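PDB 5B68: 4-alpha-glucanotransferase from Corynebacterium glutamicum, which belongs to the amylomaltase family and joins an N-terminal beta-sandwich domain to a TIM-barrel domain. Local coordinates for residues A[77-82]-A[133-138]; A[99-104]-A[109-114]; A[141-146]-A[439-444]. All blocks are in the same frame, centred on the assembly; numbering follows the deposited sequence.

Contact 1 (A[77-82]-A[133-138])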
loop_
_atom_site.group_PDB
_atom_site.type_symbol
_atom_site.label_atom_id
_atom_site.label_comp_id
_atom_site.label_asym_id
_atom_site.label_seq_id
_atom_site.Cartn_x
_atom_site.Cartn_y
_atom_site.Cartn_z
ATOM N N VAL A 77 22.993 -6.131 4.034
ATOM C CA VAL A 77 23.314 -5.294 5.165
ATOM C C VAL A 77 22.661 -3.941 4.979
ATOM O O VAL A 77 22.835 -3.297 3.930
ATOM C CB VAL A 77 24.837 -5.102 5.237
ATOM C CG1 VAL A 77 25.169 -4.082 6.334
ATOM C CG2 VAL A 77 25.563 -6.442 5.417
ATOM N N VAL A 78 21.837 -3.549 5.953
ATOM C CA VAL A 78 21.114 -2.288 5.885
ATOM C C VAL A 78 21.548 -1.444 7.090
ATOM O O VAL A 78 21.545 -1.969 8.184
ATOM C CB VAL A 78 19.567 -2.510 5.941
ATOM C CG1 VAL A 78 18.873 -1.175 5.759
ATOM C CG2 VAL A 78 19.127 -3.419 4.797
ATOM N N ALA A 79 21.923 -0.209 6.883
ATOM C CA ALA A 79 22.422 0.681 7.968
ATOM C C ALA A 79 21.836 2.041 7.738
ATOM O O ALA A 79 21.573 2.463 6.586
ATOM C CB ALA A 79 23.933 0.730 7.967
ATOM N N VAL A 80 21.604 2.763 8.843
ATOM C CA VAL A 80 21.204 4.137 8.737
ATOM C C VAL A 80 22.441 4.956 8.502
ATOM O O VAL A 80 23.516 4.619 9.015
ATOM C CB VAL A 80 20.532 4.612 10.024
ATOM C CG1 VAL A 80 20.221 6.128 9.989
ATOM C CG2 VAL A 80 19.310 3.735 10.243
ATOM N N GLU A 81 22.296 5.976 7.678
ATOM C CA GLU A 81 23.373 6.981 7.404
ATOM C C GLU A 81 24.116 7.377 8.655
ATOM O O GLU A 81 23.508 7.601 9.626
ATOM C CB GLU A 81 22.722 8.235 6.798
ATOM C CG GLU A 81 23.661 8.988 5.904
ATOM C CD GLU A 81 23.008 10.140 5.186
ATOM O OE1 GLU A 81 23.669 10.615 4.212
ATOM O OE2 GLU A 81 21.865 10.525 5.613
ATOM N N GLY A 82 25.446 7.366 8.656
ATOM C CA GLY A 82 26.201 7.688 9.864
ATOM C C GLY A 82 26.602 6.506 10.751
ATOM O O GLY A 82 27.467 6.663 11.600
ATOM N N PHE A 133 33.920 -7.004 9.946
ATOM C CA PHE A 133 34.323 -5.773 9.254
ATOM C C PHE A 133 33.298 -4.673 9.549
ATOM O O PHE A 133 32.143 -4.946 9.894
ATOM C CB PHE A 133 34.474 -5.947 7.751
ATOM C CG PHE A 133 35.561 -6.907 7.368
ATOM C CD1 PHE A 133 35.285 -8.261 7.334
ATOM C CD2 PHE A 133 36.840 -6.484 7.099
ATOM C CE1 PHE A 133 36.265 -9.180 7.027
ATOM C CE2 PHE A 133 37.837 -7.395 6.763
ATOM C CZ PHE A 133 37.553 -8.747 6.706
ATOM N N LYS A 134 33.764 -3.446 9.424
ATOM C CA LYS A 134 33.047 -2.255 9.788
ATOM C C LYS A 134 32.939 -1.376 8.580
ATOM O O LYS A 134 33.928 -1.051 7.895
ATOM C CB LYS A 134 33.851 -1.527 10.875
ATOM C CG LYS A 134 33.110 -0.476 11.617
ATOM C CD LYS A 134 33.901 0.010 12.845
ATOM C CE LYS A 134 35.306 0.479 12.511
ATOM N NZ LYS A 134 36.066 0.913 13.739
ATOM N N ILE A 135 31.726 -0.963 8.257
ATOM C CA ILE A 135 31.552 0.002 7.213
ATOM C C ILE A 135 31.910 1.442 7.679
ATOM O O ILE A 135 31.757 1.733 8.856
ATOM C CB ILE A 135 30.139 -0.018 6.576
ATOM C CG1 ILE A 135 29.065 0.456 7.562
ATOM C CG2 ILE A 135 29.781 -1.420 6.118
ATOM C CD1 ILE A 135 27.690 0.569 6.872
ATOM N N PRO A 136 32.309 2.288 6.740
ATOM C CA PRO A 136 32.560 3.700 7.000
ATOM C C PRO A 136 31.266 4.391 7.363
ATOM O O PRO A 136 30.229 3.977 6.913
ATOM C CB PRO A 136 33.043 4.236 5.659
ATOM C CG PRO A 136 33.358 3.065 4.827
ATOM C CD PRO A 136 32.546 1.932 5.342
ATOM N N GLY A 137 31.360 5.430 8.177
ATOM C CA GLY A 137 30.216 6.154 8.665
ATOM C C GLY A 137 29.729 7.254 7.755
ATOM O O GLY A 137 28.809 7.955 8.099
ATOM N N ASP A 138 30.381 7.416 6.619
ATOM C CA ASP A 138 30.081 8.491 5.684
ATOM C C ASP A 138 29.629 8.049 4.295
ATOM O O ASP A 138 29.866 8.741 3.333
ATOM C CB ASP A 138 31.249 9.468 5.573
ATOM C CG ASP A 138 32.453 8.864 4.907
ATOM O OD1 ASP A 138 32.494 7.645 4.732
ATOM O OD2 ASP A 138 33.367 9.620 4.561
HETATM O O HOH W 1 26.572 7.152 6.076
#
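Ala-79 and Ile-135 meet through two methyl groups, CB of the alanine and CD1 of the isoleucine, 3.9 Å apart. Their backbones stay well separated, and nearly all of the gap is bridged by the longer residue. CG1 of Ile-135 stands between its own N and carbonyl carbon (chi1 68°), and an extended chi2 carries CD1 straight on to the alanine. Ala-79 suits the other side because its single methyl leaves space for that arm.

Further along, where both strands have given way to loops, two glycines bring the main chains close together. Gly-137 O lies 3.2 Å from Gly-82 CA, a C-H...O contact with an angle of 147° at the hydrogen. A water bridges the same two residues: it accepts the N-H of Gly-82 at 2.8 Å and donates a weak bond to Gly-137 O at 3.1 Å. Gly-82 has a positive phi (93°), a conformation in which a CB would press on the preceding carbonyl oxygen, and this explains the residue type. At Gly-137 a CB would lie close to Gly-82 O, so the bare backbone probably helps the chains approach.

The next shell sets these groups in place. Backbone bonds to Ile-160 and Thr-162 tie Ala-79 into a parallel pair with strand 153-162, while Leu-85 packs against its methyl. Phe-87, from strand 86-92, flanks Ile-135. Strand 76-80 and the loop that follows strand 126-134 meet through apolar side chains, and the two strands are not paired in the sheet; with a glycine-to-glycine backbone contact and a water at the margin, this is as expected of the interior and edge of a beta-sandwich domain.

Contact 2 (A[99-104]-A[109-114]). With SO4 (sulfate ion), chain L.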
loop_
_atom_site.group_PDB
_atom_site.type_symbol
_atom_site.label_atom_id
_atom_site.label_comp_id
_atom_site.label_asym_id
_atom_site.label_seq_id
_atom_site.Cartn_x
_atom_site.Cartn_y
_atom_site.Cartn_z
ATOM N N VAL A 99 37.453 -7.836 1.368
ATOM C CA VAL A 99 36.094 -7.227 1.344
ATOM C C VAL A 99 36.228 -5.782 0.883
ATOM O O VAL A 99 37.139 -5.076 1.286
ATOM C CB VAL A 99 35.386 -7.263 2.726
ATOM C CG1 VAL A 99 33.964 -6.649 2.641
ATOM C CG2 VAL A 99 35.329 -8.679 3.285
ATOM N N HIS A 100 35.347 -5.355 -0.017
ATOM C CA HIS A 100 35.228 -3.939 -0.335
ATOM C C HIS A 100 33.761 -3.603 -0.674
ATOM O O HIS A 100 32.933 -4.505 -0.752
ATOM C CB HIS A 100 36.174 -3.537 -1.470
ATOM C CG HIS A 100 35.748 -4.016 -2.805
ATOM N ND1 HIS A 100 35.993 -5.297 -3.273
ATOM C CD2 HIS A 100 35.122 -3.366 -3.807
ATOM C CE1 HIS A 100 35.468 -5.417 -4.476
ATOM N NE2 HIS A 100 34.939 -4.263 -4.821
ATOM N N ILE A 101 33.525 -2.294 -0.798
ATOM C CA ILE A 101 32.248 -1.752 -1.158
ATOM C C ILE A 101 32.283 -1.184 -2.564
ATOM O O ILE A 101 33.209 -0.431 -2.929
ATOM C CB ILE A 101 31.858 -0.652 -0.138
ATOM C CG1 ILE A 101 31.713 -1.224 1.268
ATOM C CG2 ILE A 101 30.605 0.111 -0.615
ATOM C CD1 ILE A 101 31.675 -0.139 2.318
ATOM N N GLU A 102 31.232 -1.439 -3.354
ATOM C CA GLU A 102 31.011 -0.736 -4.607
ATOM C C GLU A 102 29.731 0.049 -4.400
ATOM O O GLU A 102 28.699 -0.512 -4.160
ATOM C CB GLU A 102 30.900 -1.718 -5.790
ATOM C CG GLU A 102 30.478 -0.927 -7.041
ATOM C CD GLU A 102 30.901 -1.477 -8.393
ATOM O OE1 GLU A 102 30.063 -1.355 -9.323
ATOM O OE2 GLU A 102 32.082 -1.948 -8.544
ATOM N N LEU A 103 29.837 1.364 -4.436
ATOM C CA LEU A 103 28.664 2.221 -4.318
ATOM C C LEU A 103 27.776 2.136 -5.555
ATOM O O LEU A 103 28.159 1.655 -6.642
ATOM C CB LEU A 103 29.087 3.648 -4.047
ATOM C CG LEU A 103 29.841 3.905 -2.774
ATOM C CD1 LEU A 103 30.117 5.398 -2.707
ATOM C CD2 LEU A 103 29.117 3.450 -1.518
ATOM N N GLU A 104 26.563 2.620 -5.394
ATOM C CA GLU A 104 25.562 2.658 -6.436
ATOM C C GLU A 104 26.098 3.362 -7.705
ATOM O O GLU A 104 25.774 2.951 -8.803
ATOM C CB GLU A 104 24.314 3.403 -5.924
ATOM C CG GLU A 104 23.138 3.289 -6.888
ATOM C CD GLU A 104 21.810 3.809 -6.285
ATOM O OE1 GLU A 104 20.865 3.921 -7.062
ATOM O OE2 GLU A 104 21.728 4.178 -5.117
ATOM N N ARG A 109 34.654 1.952 -2.156
ATOM C CA ARG A 109 35.034 2.261 -0.772
ATOM C C ARG A 109 35.605 1.031 -0.018
ATOM O O ARG A 109 35.335 -0.131 -0.361
ATOM C CB ARG A 109 33.839 2.866 0.011
ATOM C CG ARG A 109 33.263 4.207 -0.507
ATOM C CD ARG A 109 34.242 5.395 -0.412
ATOM N NE ARG A 109 34.691 5.555 0.935
ATOM C CZ ARG A 109 34.069 6.208 1.924
ATOM N NH1 ARG A 109 34.594 6.194 3.137
ATOM N NH2 ARG A 109 32.939 6.888 1.712
ATOM N N ASP A 110 36.358 1.288 1.046
ATOM C CA ASP A 110 36.939 0.242 1.884
ATOM C C ASP A 110 36.118 0.009 3.136
ATOM O O ASP A 110 35.337 0.869 3.545
ATOM C CB ASP A 110 38.360 0.654 2.319
ATOM C CG ASP A 110 39.379 0.540 1.189
ATOM O OD1 ASP A 110 39.275 -0.361 0.316
ATOM O OD2 ASP A 110 40.321 1.340 1.197
ATOM N N VAL A 111 36.326 -1.142 3.758
ATOM C CA VAL A 111 35.841 -1.459 5.062
ATOM C C VAL A 111 37.091 -1.620 5.904
ATOM O O VAL A 111 38.183 -1.623 5.324
ATOM C CB VAL A 111 35.011 -2.746 5.095
ATOM C CG1 VAL A 111 33.749 -2.518 4.286
ATOM C CG2 VAL A 111 35.824 -3.936 4.583
ATOM N N SER A 112 36.906 -1.680 7.216
ATOM C CA SER A 112 37.968 -1.916 8.203
ATOM C C SER A 112 37.661 -3.166 8.995
ATOM O O SER A 112 36.529 -3.346 9.479
ATOM C CB SER A 112 38.030 -0.754 9.236
ATOM O OG SER A 112 38.063 0.432 8.504
ATOM N N GLN A 113 38.689 -4.012 9.183
ATOM C CA GLN A 113 38.548 -5.169 10.011
ATOM C C GLN A 113 38.481 -4.788 11.484
ATOM O O GLN A 113 39.177 -3.859 11.951
ATOM C CB GLN A 113 39.649 -6.182 9.763
ATOM C CG GLN A 113 39.276 -7.545 10.402
ATOM C CD GLN A 113 40.189 -8.687 9.995
ATOM O OE1 GLN A 113 41.136 -8.502 9.227
ATOM N NE2 GLN A 113 39.925 -9.834 10.525
ATOM N N VAL A 114 37.624 -5.457 12.205
ATOM C CA VAL A 114 37.570 -5.277 13.664
ATOM C C VAL A 114 37.616 -6.578 14.398
ATOM O O VAL A 114 37.443 -7.639 13.839
ATOM C CB VAL A 114 36.342 -4.439 14.145
ATOM C CG1 VAL A 114 36.371 -2.999 13.634
ATOM C CG2 VAL A 114 35.057 -5.066 13.728
HETATM S S SO4 L . 38.156 4.704 1.620
HETATM O O1 SO4 L . 38.465 3.950 0.359
HETATM O O2 SO4 L . 39.222 4.380 2.615
HETATM O O3 SO4 L . 36.824 4.326 2.186
HETATM O O4 SO4 L . 38.130 6.164 1.314
HETATM O O HOH W 2 38.255 -2.780 2.064
#
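Ile-101 and Arg-109 face each other in a beta hairpin of the sandwich domain, strands 98-102 and 108-114. They form an antiparallel hydrogen-bonded pair, each N donating to the other's O at 2.9 Å and nearly straight.

Arg-109 can be followed outward. Its CB rests 4.0 Å from CB of Ile-101, on the same face of the sheet. CG passes Leu-103, with CD1 of the leucine 4.0 Å away, so the aliphatic part of the arginine covers apolar neighbours. Bends at chi2 and chi3 (-65° and -56°) then fold the chain back toward a sulfate ion, probably from the crystallisation liquor. NE donates to sulfate O3 at 2.8 Å, and NH1 reaches the same oxygen by a more bent bond; O3 lies at the edge of the guanidinium, in its plane. The N-H of Asp-110 adds a longer third bond, so main chain and side chain grip one oxygen together. NH1 also makes a salt bridge to Asp-138.

Beyond the pair, branched side chains pack against one another: Val-111 sets CG1 3.7 Å from CD1 of Ile-101 and CG2 3.8 Å from CG1 of Val-99. Here the strands part, and a water stands where a direct bond might be expected, accepting the N-H of Val-111 at 3.0 Å and lying 2.7 Å from Val-99 O.

Contact 3 (A[141-146]-A[439-444]). With SO4 (sulfate ion), chain K.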
loop_
_atom_site.group_PDB
_atom_site.type_symbol
_atom_site.label_atom_id
_atom_site.label_comp_id
_atom_site.label_asym_id
_atom_site.label_seq_id
_atom_site.Cartn_x
_atom_site.Cartn_y
_atom_site.Cartn_z
ATOM N N LEU A 141 23.471 7.842 0.933
ATOM C CA LEU A 141 22.232 7.062 0.808
ATOM C C LEU A 141 22.265 6.244 -0.444
ATOM O O LEU A 141 22.868 6.659 -1.397
ATOM C CB LEU A 141 21.040 8.007 0.774
ATOM C CG LEU A 141 20.815 8.879 2.006
ATOM C CD1 LEU A 141 19.515 9.667 1.823
ATOM C CD2 LEU A 141 20.677 8.083 3.254
ATOM N N GLY A 142 21.672 5.053 -0.418
ATOM C CA GLY A 142 21.399 4.368 -1.671
ATOM C C GLY A 142 21.742 2.913 -1.623
ATOM O O GLY A 142 21.818 2.269 -0.551
ATOM N N TRP A 143 21.846 2.382 -2.838
ATOM C CA TRP A 143 21.873 0.963 -3.098
ATOM C C TRP A 143 23.248 0.539 -3.544
ATOM O O TRP A 143 23.563 0.577 -4.705
ATOM C CB TRP A 143 20.825 0.630 -4.176
ATOM C CG TRP A 143 19.485 0.938 -3.681
ATOM C CD1 TRP A 143 18.843 2.126 -3.750
ATOM C CD2 TRP A 143 18.644 0.068 -2.941
ATOM N NE1 TRP A 143 17.636 2.049 -3.118
ATOM C CE2 TRP A 143 17.491 0.789 -2.610
ATOM C CE3 TRP A 143 18.744 -1.255 -2.537
ATOM C CZ2 TRP A 143 16.448 0.224 -1.900
ATOM C CZ3 TRP A 143 17.715 -1.809 -1.837
ATOM C CH2 TRP A 143 16.582 -1.074 -1.514
ATOM N N HIS A 144 24.048 0.155 -2.563
ATOM C CA HIS A 144 25.424 -0.264 -2.736
ATOM C C HIS A 144 25.599 -1.779 -2.642
ATOM O O HIS A 144 24.642 -2.501 -2.506
ATOM C CB HIS A 144 26.308 0.448 -1.720
ATOM C CG HIS A 144 25.959 1.887 -1.539
ATOM N ND1 HIS A 144 25.724 2.727 -2.597
ATOM C CD2 HIS A 144 25.738 2.618 -0.427
ATOM C CE1 HIS A 144 25.418 3.923 -2.147
ATOM N NE2 HIS A 144 25.412 3.883 -0.832
ATOM N N LYS A 145 26.838 -2.231 -2.768
ATOM C CA LYS A 145 27.146 -3.630 -2.627
ATOM C C LYS A 145 28.396 -3.884 -1.803
ATOM O O LYS A 145 29.342 -3.142 -1.887
ATOM C CB LYS A 145 27.336 -4.252 -3.996
ATOM C CG LYS A 145 26.058 -4.405 -4.788
ATOM C CD LYS A 145 26.190 -5.543 -5.768
ATOM C CE LYS A 145 24.974 -5.671 -6.656
ATOM N NZ LYS A 145 25.322 -6.430 -7.883
ATOM N N LEU A 146 28.376 -4.970 -1.050
ATOM C CA LEU A 146 29.557 -5.503 -0.430
ATOM C C LEU A 146 30.043 -6.662 -1.283
ATOM O O LEU A 146 29.283 -7.483 -1.723
ATOM C CB LEU A 146 29.290 -5.983 0.987
ATOM C CG LEU A 146 29.299 -4.946 2.091
ATOM C CD1 LEU A 146 28.547 -5.428 3.312
ATOM C CD2 LEU A 146 30.710 -4.521 2.441
ATOM N N GLY A 439 18.413 -8.922 -1.445
ATOM C CA GLY A 439 18.820 -7.545 -1.280
ATOM C C GLY A 439 17.674 -6.563 -1.233
ATOM O O GLY A 439 17.841 -5.409 -1.463
ATOM N N TYR A 440 16.503 -7.076 -0.934
ATOM C CA TYR A 440 15.265 -6.315 -0.846
ATOM C C TYR A 440 14.896 -5.653 -2.195
ATOM O O TYR A 440 14.148 -4.657 -2.239
ATOM C CB TYR A 440 15.309 -5.305 0.300
ATOM C CG TYR A 440 15.297 -5.952 1.645
ATOM C CD1 TYR A 440 14.066 -6.245 2.293
ATOM C CD2 TYR A 440 16.478 -6.252 2.333
ATOM C CE1 TYR A 440 14.032 -6.899 3.502
ATOM C CE2 TYR A 440 16.449 -6.851 3.574
ATOM C CZ TYR A 440 15.201 -7.239 4.153
ATOM O OH TYR A 440 15.068 -7.806 5.368
ATOM N N ILE A 441 15.452 -6.146 -3.301
ATOM C CA ILE A 441 15.273 -5.448 -4.534
ATOM C C ILE A 441 13.790 -5.412 -4.988
ATOM O O ILE A 441 13.370 -4.372 -5.515
ATOM C CB ILE A 441 16.201 -6.008 -5.641
ATOM C CG1 ILE A 441 17.663 -5.752 -5.261
ATOM C CG2 ILE A 441 15.792 -5.467 -7.008
ATOM C CD1 ILE A 441 18.103 -4.285 -5.203
ATOM N N PRO A 442 13.006 -6.487 -4.736
ATOM C CA PRO A 442 11.560 -6.401 -5.082
ATOM C C PRO A 442 10.765 -5.327 -4.291
ATOM O O PRO A 442 9.857 -4.690 -4.834
ATOM C CB PRO A 442 11.088 -7.791 -4.765
ATOM C CG PRO A 442 12.285 -8.662 -5.119
ATOM C CD PRO A 442 13.371 -7.874 -4.453
ATOM N N TRP A 443 11.163 -5.119 -3.040
ATOM C CA TRP A 443 10.546 -4.074 -2.173
ATOM C C TRP A 443 10.973 -2.692 -2.718
ATOM O O TRP A 443 10.141 -1.779 -2.930
ATOM C CB TRP A 443 11.014 -4.273 -0.738
ATOM C CG TRP A 443 10.547 -3.285 0.275
ATOM C CD1 TRP A 443 11.319 -2.718 1.221
ATOM C CD2 TRP A 443 9.206 -2.871 0.559
ATOM N NE1 TRP A 443 10.577 -1.884 2.013
ATOM C CE2 TRP A 443 9.267 -2.017 1.677
ATOM C CE3 TRP A 443 7.965 -3.142 -0.007
ATOM C CZ2 TRP A 443 8.139 -1.380 2.200
ATOM C CZ3 TRP A 443 6.860 -2.534 0.480
ATOM C CH2 TRP A 443 6.938 -1.657 1.617
ATOM N N ARG A 444 12.298 -2.498 -2.984
ATOM C CA ARG A 444 12.756 -1.310 -3.628
ATOM C C ARG A 444 11.979 -0.969 -4.929
ATOM O O ARG A 444 11.574 0.179 -5.134
ATOM C CB ARG A 444 14.258 -1.404 -4.036
ATOM C CG ARG A 444 14.748 -0.105 -4.666
ATOM C CD ARG A 444 16.170 -0.262 -5.202
ATOM N NE ARG A 444 16.172 -1.026 -6.421
ATOM C CZ ARG A 444 17.272 -1.398 -7.095
ATOM N NH1 ARG A 444 18.469 -1.077 -6.630
ATOM N NH2 ARG A 444 17.174 -2.163 -8.210
HETATM S S SO4 K . 20.815 -2.610 -8.895
HETATM O O1 SO4 K . 21.902 -2.019 -9.723
HETATM O O2 SO4 K . 21.052 -4.051 -8.614
HETATM O O3 SO4 K . 20.748 -1.903 -7.577
HETATM O O4 SO4 K . 19.586 -2.476 -9.716
#
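At the seam between the N-terminal beta sandwich and the TIM-barrel domain, Trp-143 of strand 142-150 meets Arg-444 in the first turn of helix 441-452. The indole carries most of the contact: a broad, mostly apolar plate reaching from the strand to the helix start.

The aliphatic stem of Arg-444 runs across one face of the ring. CB and CG lie above the rim of the benzene ring, by CH2 and CZ2, while CD comes over its middle, although the modelled closeness of CD is doubtful. CG of the arginine is anti to its N (chi1 -177°), which sends the stem along the plate, and a bend at chi3 then turns the head group. CZ sits 4.8 Å from the centroid of the five-membered ring, 18° off its normal, a cation-pi interaction. The guanidinium plane stands 76° from the indole plane, so the two do not stack; NH1 is 3.7 Å from CG of Trp-143.

Two further residues of segment 439-444 touch the indole. Gly-439 O approaches its edge in plane, 3.6 Å from CZ3 of Trp-143, and CD1 of Ile-441 lies 4.1 Å from its CE3 while also covering a face of the guanidinium. Gly-439 is the C-prime residue of the Schellman motif ending helix 434-437, a place suited to glycine by its positive phi; Tyr-440 is the N-cap of the next helix. NE1 of Trp-143 donates to Glu-497, which probably helps hold the rotation of the indole.

A sulfate, probably from the crystallisation liquor, takes two nearly straight bonds from Arg-444: NH1 to O3 at 2.6 Å and NH2 to O4 at 2.9 Å. The arginine therefore plays two parts, its stem and cation facing the aromatic plate while its outer nitrogens hold an anion that would probably offset much of its charge.

How the contacts relate
All three contacts reach the same mixed sheet of the sandwich domain. Contact 2 is nested within the chain loop closed by contact 1, their centres about 10 Å apart, and strands 126-134 and 108-114 are joined by a probable bond from Lys-134 N to Ser-112 O (2.8 Å). Contact 3 lies about 15 Å from contact 2 and 14 Å from contact 1, between centres. It adjoins contact 2 through Glu-102 O and Lys-145 N (2.9 Å) and through Glu-104 OE2, which probably accepts the N-H of Trp-143. Val-77 CG2 touches Leu-146 CD1 (3.8 Å), linking contacts 1 and 3. Contact 3 alone crosses into the barrel domain; separate sulfates sit at contacts 2 and 3.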